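Local coordinates for magnesium and cobalt efflux protein CorC (Pseudomonas aeruginosa, PDB 3LLB), which probably takes part, as a whole protein, in magnesium and cobalt ion transport, and is represented here by its transporter-associated domain alone, at residues D36-L41 and F61-L66; M43-H48 and E54-G59. All coordinates share one frame; numbering follows the deposited sequence.

Both contacts join the helix 38-46 to one antiparallel sheet within the transporter-associated domain. Contact 1 uses the first turn of the helix and strand 61-68, and it is buried near the centre of the chain. Contact 2 uses the last turn and strand 55-58, at the surface. Their centres are about 7 Å apart. Strands 55-58 and 61-68 are sequence neighbours and pair side by side, with Phe63 N 2.8 Å from Val56 O. Arg62 also forms a salt bridge with Glu57. Along the chain, contact 2 is nested inside the loop closed by contact 1. One helix thus packs on two adjacent strands, through its first turn and its last.

Contact 1: D36-L41 and F61-L66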
loop_
_atom_site.group_PDB
_atom_site.type_symbol
_atom_site.label_atom_id
_atom_site.label_comp_id
_atom_site.label_asym_id
_atom_site.label_seq_id
_atom_site.Cartn_x
_atom_site.Cartn_y
_atom_site.Cartn_z
ATOM N N ASP A 36 -1.412 11.111 2.923
ATOM C CA ASP A 36 -2.164 10.761 4.145
ATOM C C ASP A 36 -2.262 9.273 4.347
ATOM O O ASP A 36 -2.158 8.813 5.448
ATOM C CB ASP A 36 -3.590 11.306 4.165
ATOM C CG ASP A 36 -3.646 12.804 4.425
ATOM O OD1 ASP A 36 -2.709 13.352 5.028
ATOM O OD2 ASP A 36 -4.636 13.458 3.997
ATOM N N THR A 37 -2.560 8.529 3.290
ATOM C CA THR A 37 -2.805 7.090 3.428
ATOM C C THR A 37 -2.049 6.318 2.371
ATOM O O THR A 37 -1.583 6.883 1.402
ATOM C CB THR A 37 -4.298 6.763 3.324
ATOM O OG1 THR A 37 -4.746 7.101 2.017
ATOM C CG2 THR A 37 -5.124 7.574 4.371
ATOM N N VAL A 38 -1.850 5.031 2.638
ATOM C CA VAL A 38 -1.200 4.111 1.704
ATOM C C VAL A 38 -1.871 4.139 0.336
ATOM O O VAL A 38 -1.212 4.093 -0.694
ATOM C CB VAL A 38 -1.140 2.680 2.303
ATOM C CG1 VAL A 38 -0.826 1.592 1.229
ATOM C CG2 VAL A 38 -0.129 2.653 3.457
ATOM N N GLY A 39 -3.196 4.177 0.308
ATOM C CA GLY A 39 -3.908 4.214 -0.990
ATOM C C GLY A 39 -3.580 5.479 -1.776
ATOM O O GLY A 39 -3.431 5.426 -2.985
ATOM N N GLY A 40 -3.542 6.621 -1.108
ATOM C CA GLY A 40 -2.977 7.850 -1.698
ATOM C C GLY A 40 -1.543 7.747 -2.210
ATOM O O GLY A 40 -1.244 8.261 -3.258
ATOM N N LEU A 41 -0.660 7.096 -1.463
ATOM C CA LEU A 41 0.705 6.852 -1.898
ATOM C C LEU A 41 0.678 6.039 -3.188
ATOM O O LEU A 41 1.346 6.391 -4.167
ATOM C CB LEU A 41 1.437 6.089 -0.813
ATOM C CG LEU A 41 2.898 5.660 -0.975
ATOM C CD1 LEU A 41 3.828 6.854 -1.209
ATOM C CD2 LEU A 41 3.225 4.847 0.262
ATOM N N PHE A 61 9.703 -1.724 -1.145
ATOM C CA PHE A 61 8.536 -2.588 -1.224
ATOM C C PHE A 61 7.887 -2.627 -2.564
ATOM O O PHE A 61 7.930 -1.656 -3.306
ATOM C CB PHE A 61 7.499 -2.150 -0.208
ATOM C CG PHE A 61 7.963 -2.245 1.212
ATOM C CD1 PHE A 61 7.900 -3.429 1.886
ATOM C CD2 PHE A 61 8.509 -1.145 1.848
ATOM C CE1 PHE A 61 8.356 -3.525 3.180
ATOM C CE2 PHE A 61 8.972 -1.253 3.162
ATOM C CZ PHE A 61 8.887 -2.434 3.805
ATOM N N ARG A 62 7.296 -3.786 -2.854
ATOM C CA ARG A 62 6.366 -3.985 -3.929
ATOM C C ARG A 62 4.912 -3.966 -3.381
ATOM O O ARG A 62 4.583 -4.598 -2.351
ATOM C CB ARG A 62 6.680 -5.283 -4.687
ATOM C CG ARG A 62 5.642 -5.599 -5.784
ATOM C CD ARG A 62 5.881 -6.884 -6.639
ATOM N NE ARG A 62 7.185 -6.898 -7.290
ATOM C CZ ARG A 62 8.281 -7.497 -6.809
ATOM N NH1 ARG A 62 8.248 -8.182 -5.652
ATOM N NH2 ARG A 62 9.429 -7.415 -7.483
ATOM N N PHE A 63 4.053 -3.201 -4.070
ATOM C CA PHE A 63 2.647 -3.073 -3.745
ATOM C C PHE A 63 1.811 -3.614 -4.900
ATOM O O PHE A 63 1.810 -3.039 -5.968
ATOM C CB PHE A 63 2.283 -1.601 -3.569
ATOM C CG PHE A 63 2.934 -0.909 -2.357
ATOM C CD1 PHE A 63 2.188 -0.599 -1.249
ATOM C CD2 PHE A 63 4.274 -0.467 -2.390
ATOM C CE1 PHE A 63 2.760 0.060 -0.156
ATOM C CE2 PHE A 63 4.801 0.198 -1.331
ATOM C CZ PHE A 63 4.025 0.458 -0.209
ATOM N N ARG A 64 1.087 -4.697 -4.638
ATOM C CA ARG A 64 0.214 -5.335 -5.635
ATOM C C ARG A 64 -1.231 -5.109 -5.213
ATOM O O ARG A 64 -1.605 -5.364 -4.021
ATOM C CB ARG A 64 0.542 -6.815 -5.733
ATOM C CG ARG A 64 -0.427 -7.633 -6.557
ATOM C CD ARG A 64 -0.132 -9.107 -6.471
ATOM N NE ARG A 64 -1.359 -9.847 -6.775
ATOM C CZ ARG A 64 -1.798 -10.941 -6.138
ATOM N NH1 ARG A 64 -1.116 -11.485 -5.115
ATOM N NH2 ARG A 64 -2.935 -11.512 -6.537
ATOM N N VAL A 65 -2.061 -4.591 -6.118
ATOM C CA VAL A 65 -3.463 -4.355 -5.823
ATOM C C VAL A 65 -4.222 -5.677 -5.700
ATOM O O VAL A 65 -4.314 -6.450 -6.661
ATOM C CB VAL A 65 -4.155 -3.388 -6.868
ATOM C CG1 VAL A 65 -5.581 -3.146 -6.469
ATOM C CG2 VAL A 65 -3.364 -2.097 -6.949
ATOM N N LEU A 66 -4.736 -5.968 -4.516
ATOM C CA LEU A 66 -5.620 -7.148 -4.322
ATOM C C LEU A 66 -7.080 -6.844 -4.489
ATOM O O LEU A 66 -7.849 -7.689 -4.941
ATOM C CB LEU A 66 -5.378 -7.748 -2.951
ATOM C CG LEU A 66 -4.032 -8.356 -2.619
ATOM C CD1 LEU A 66 -4.043 -8.689 -1.156
ATOM C CD2 LEU A 66 -3.754 -9.571 -3.491
#
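The Phe63 ring meets Val38 and Leu41 obliquely, neither squarely over a face nor along its edge. Val38 CG1 lies 4.1 Å from Phe63 CE1, and Leu41 CD2 is a looser 4.5 Å from Phe63 CZ. This is helix-on-sheet packing in the alpha+beta fold of the transporter-associated domain. The first turn of helix 38-46 rests on strand 61-68, an inner strand of the antiparallel sheet. The contact is small, with 85 Å² buried, and wholly apolar. All three residues are buried near the middle of the chain. Phe63 has CG anti to its carbonyl carbon (chi1 -67°), and the ring projects from the strand toward the helix. Val38 carries CG1 anti to the backbone N (chi1 164°), which presents that methyl to the ring. Other parts of the core join in: Val38 also touches Phe22 of helix 19-26 and Leu76 of strand 73-80, while Leu41 touches Phe30 and Leu58. The helix starts at this contact. Thr37 is its N-cap, and Leu41 N makes a backbone helical bond to Thr37 O, 3.0 Å. The side-chain capping bond, from Gly40 N to Thr37 OG1, is weak at 3.4 Å but nearly straight at 171°.

Contact 2: M43-H48 and E54-G59; sequences MSAFGH and EVVELG
This is a surface contact, mainly apolar, between the end of helix 38-46 and the edge of the sheet. Residues 43-48 supply the last helical turn and the chain just after it. Residues 54-59 supply strand 55-58, the outermost strand on that side of the sheet within the chain. Together they bury 304 Å², and Ala45 and Val56 have the closest CA atoms. Phe46 and Val56 form the middle of the contact. Val56 CB sits over one face of the Phe46 ring, 4.3 Å from its centroid and 25° off the ring normal, a CH-pi contact. It is offset toward the rim, with Phe46 CZ 3.9 Å from Val56 CB. Phe46 has CG anti to its carbonyl carbon (chi1 -73°), and this carries the ring end to the strand. There Phe46 CE1 comes within 3.5 Å of Val55 O, approached obliquely. Glu54 CB also touches Phe46 CZ, at 3.8 Å. In this alpha+beta domain the helix leads through a short loop into strand 55-58, which then pairs antiparallel with strand 61-68. Phe46 also touches Val65 on that neighbour. Farther along, Ala45 CB touches two side chains of the strand, 3.8 Å from Val56 CG2 and 3.8 Å from Leu58 CD2. Gly47 leaves the helical conformation with a positive phi, and Gly47 N still bonds to Met43 O at 2.7 Å. Past this turn, the His48 ring and the Glu54 carboxylate are modelled too close together, so their relative placement is doubtful. The polar end of Glu54 is held elsewhere, where OE2 bonds to Lys51 N in the connecting loop.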
loop_
_atom_site.group_PDB
_atom_site.type_symbol
_atom_site.label_atom_id
_atom_site.label_comp_id
_atom_site.label_asym_id
_atom_site.label_seq_id
_atom_site.Cartn_x
_atom_site.Cartn_y
_atom_site.Cartn_z
ATOM N N MET A 43 -1.947 5.392 -5.312
ATOM C CA MET A 43 -2.727 5.990 -6.426
ATOM C C MET A 43 -1.905 7.066 -7.069
ATOM O O MET A 43 -1.938 7.256 -8.286
ATOM C CB MET A 43 -4.151 6.486 -6.002
ATOM C CG MET A 43 -5.175 5.418 -6.060
ATOM S SD MET A 43 -6.828 5.909 -5.538
ATOM C CE MET A 43 -7.215 6.787 -7.006
ATOM N N SER A 44 -1.094 7.765 -6.304
ATOM C CA SER A 44 -0.230 8.764 -6.907
ATOM C C SER A 44 0.836 8.130 -7.789
ATOM O O SER A 44 1.096 8.625 -8.865
ATOM C CB SER A 44 0.424 9.563 -5.816
ATOM O OG SER A 44 1.608 8.930 -5.344
ATOM N N ALA A 45 1.423 7.030 -7.332
ATOM C CA ALA A 45 2.431 6.284 -8.080
ATOM C C ALA A 45 1.899 5.683 -9.375
ATOM O O ALA A 45 2.551 5.757 -10.393
ATOM C CB ALA A 45 3.038 5.225 -7.223
ATOM N N PHE A 46 0.682 5.173 -9.372
ATOM C CA PHE A 46 -0.013 4.743 -10.597
ATOM C C PHE A 46 -0.448 5.949 -11.454
ATOM O O PHE A 46 -0.358 5.899 -12.675
ATOM C CB PHE A 46 -1.268 3.863 -10.284
ATOM C CG PHE A 46 -0.952 2.459 -9.816
ATOM C CD1 PHE A 46 -0.274 1.587 -10.634
ATOM C CD2 PHE A 46 -1.341 2.015 -8.552
ATOM C CE1 PHE A 46 0.025 0.301 -10.212
ATOM C CE2 PHE A 46 -1.036 0.693 -8.106
ATOM C CZ PHE A 46 -0.360 -0.160 -8.947
ATOM N N GLY A 47 -0.960 7.013 -10.822
ATOM C CA GLY A 47 -1.551 8.142 -11.555
ATOM C C GLY A 47 -2.912 7.867 -12.142
ATOM O O GLY A 47 -3.406 8.639 -12.950
ATOM N N HIS A 48 -3.504 6.723 -11.791
ATOM C CA HIS A 48 -4.848 6.301 -12.217
ATOM C C HIS A 48 -5.386 5.395 -11.129
ATOM O O HIS A 48 -4.603 4.953 -10.258
ATOM C CB HIS A 48 -4.885 5.592 -13.608
ATOM C CG HIS A 48 -3.986 4.394 -13.705
ATOM N ND1 HIS A 48 -4.393 3.115 -13.396
ATOM C CD2 HIS A 48 -2.689 4.292 -14.068
ATOM C CE1 HIS A 48 -3.389 2.277 -13.560
ATOM N NE2 HIS A 48 -2.345 2.964 -13.960
ATOM N N GLU A 54 -2.516 -4.975 -10.629
ATOM C CA GLU A 54 -1.545 -3.931 -10.938
ATOM C C GLU A 54 -0.526 -3.859 -9.785
ATOM O O GLU A 54 -0.852 -4.070 -8.628
ATOM C CB GLU A 54 -2.236 -2.585 -11.153
ATOM C CG GLU A 54 -3.129 -2.588 -12.395
ATOM C CD GLU A 54 -3.529 -1.212 -12.903
ATOM O OE1 GLU A 54 -2.654 -0.325 -13.028
ATOM O OE2 GLU A 54 -4.719 -1.051 -13.260
ATOM N N VAL A 55 0.731 -3.620 -10.136
ATOM C CA VAL A 55 1.820 -3.586 -9.185
ATOM C C VAL A 55 2.644 -2.295 -9.329
ATOM O O VAL A 55 2.872 -1.805 -10.452
ATOM C CB VAL A 55 2.769 -4.796 -9.433
ATOM C CG1 VAL A 55 4.014 -4.686 -8.600
ATOM C CG2 VAL A 55 2.053 -6.101 -9.164
ATOM N N VAL A 56 3.066 -1.705 -8.206
ATOM C CA VAL A 56 4.055 -0.625 -8.216
ATOM C C VAL A 56 5.110 -0.918 -7.145
ATOM O O VAL A 56 4.804 -1.454 -6.079
ATOM C CB VAL A 56 3.368 0.738 -8.052
ATOM C CG1 VAL A 56 2.686 0.928 -6.689
ATOM C CG2 VAL A 56 4.362 1.853 -8.402
ATOM N N GLU A 57 6.354 -0.593 -7.450
ATOM C CA GLU A 57 7.441 -0.617 -6.489
ATOM C C GLU A 57 7.769 0.790 -6.033
ATOM O O GLU A 57 7.934 1.732 -6.842
ATOM C CB GLU A 57 8.644 -1.319 -7.076
ATOM C CG GLU A 57 8.329 -2.759 -7.507
ATOM C CD GLU A 57 9.561 -3.538 -7.972
ATOM O OE1 GLU A 57 10.694 -2.950 -8.084
ATOM O OE2 GLU A 57 9.378 -4.762 -8.212
ATOM N N LEU A 58 7.779 0.919 -4.721
ATOM C CA LEU A 58 8.060 2.148 -4.042
ATOM C C LEU A 58 8.925 1.856 -2.806
ATOM O O LEU A 58 8.594 0.994 -1.972
ATOM C CB LEU A 58 6.798 2.819 -3.589
ATOM C CG LEU A 58 5.753 3.254 -4.603
ATOM C CD1 LEU A 58 4.417 3.374 -3.867
ATOM C CD2 LEU A 58 6.201 4.557 -5.274
ATOM N N GLY A 59 10.047 2.560 -2.703
ATOM C CA GLY A 59 10.940 2.376 -1.578
ATOM C C GLY A 59 11.464 0.996 -1.744
ATOM O O GLY A 59 11.834 0.618 -2.877
#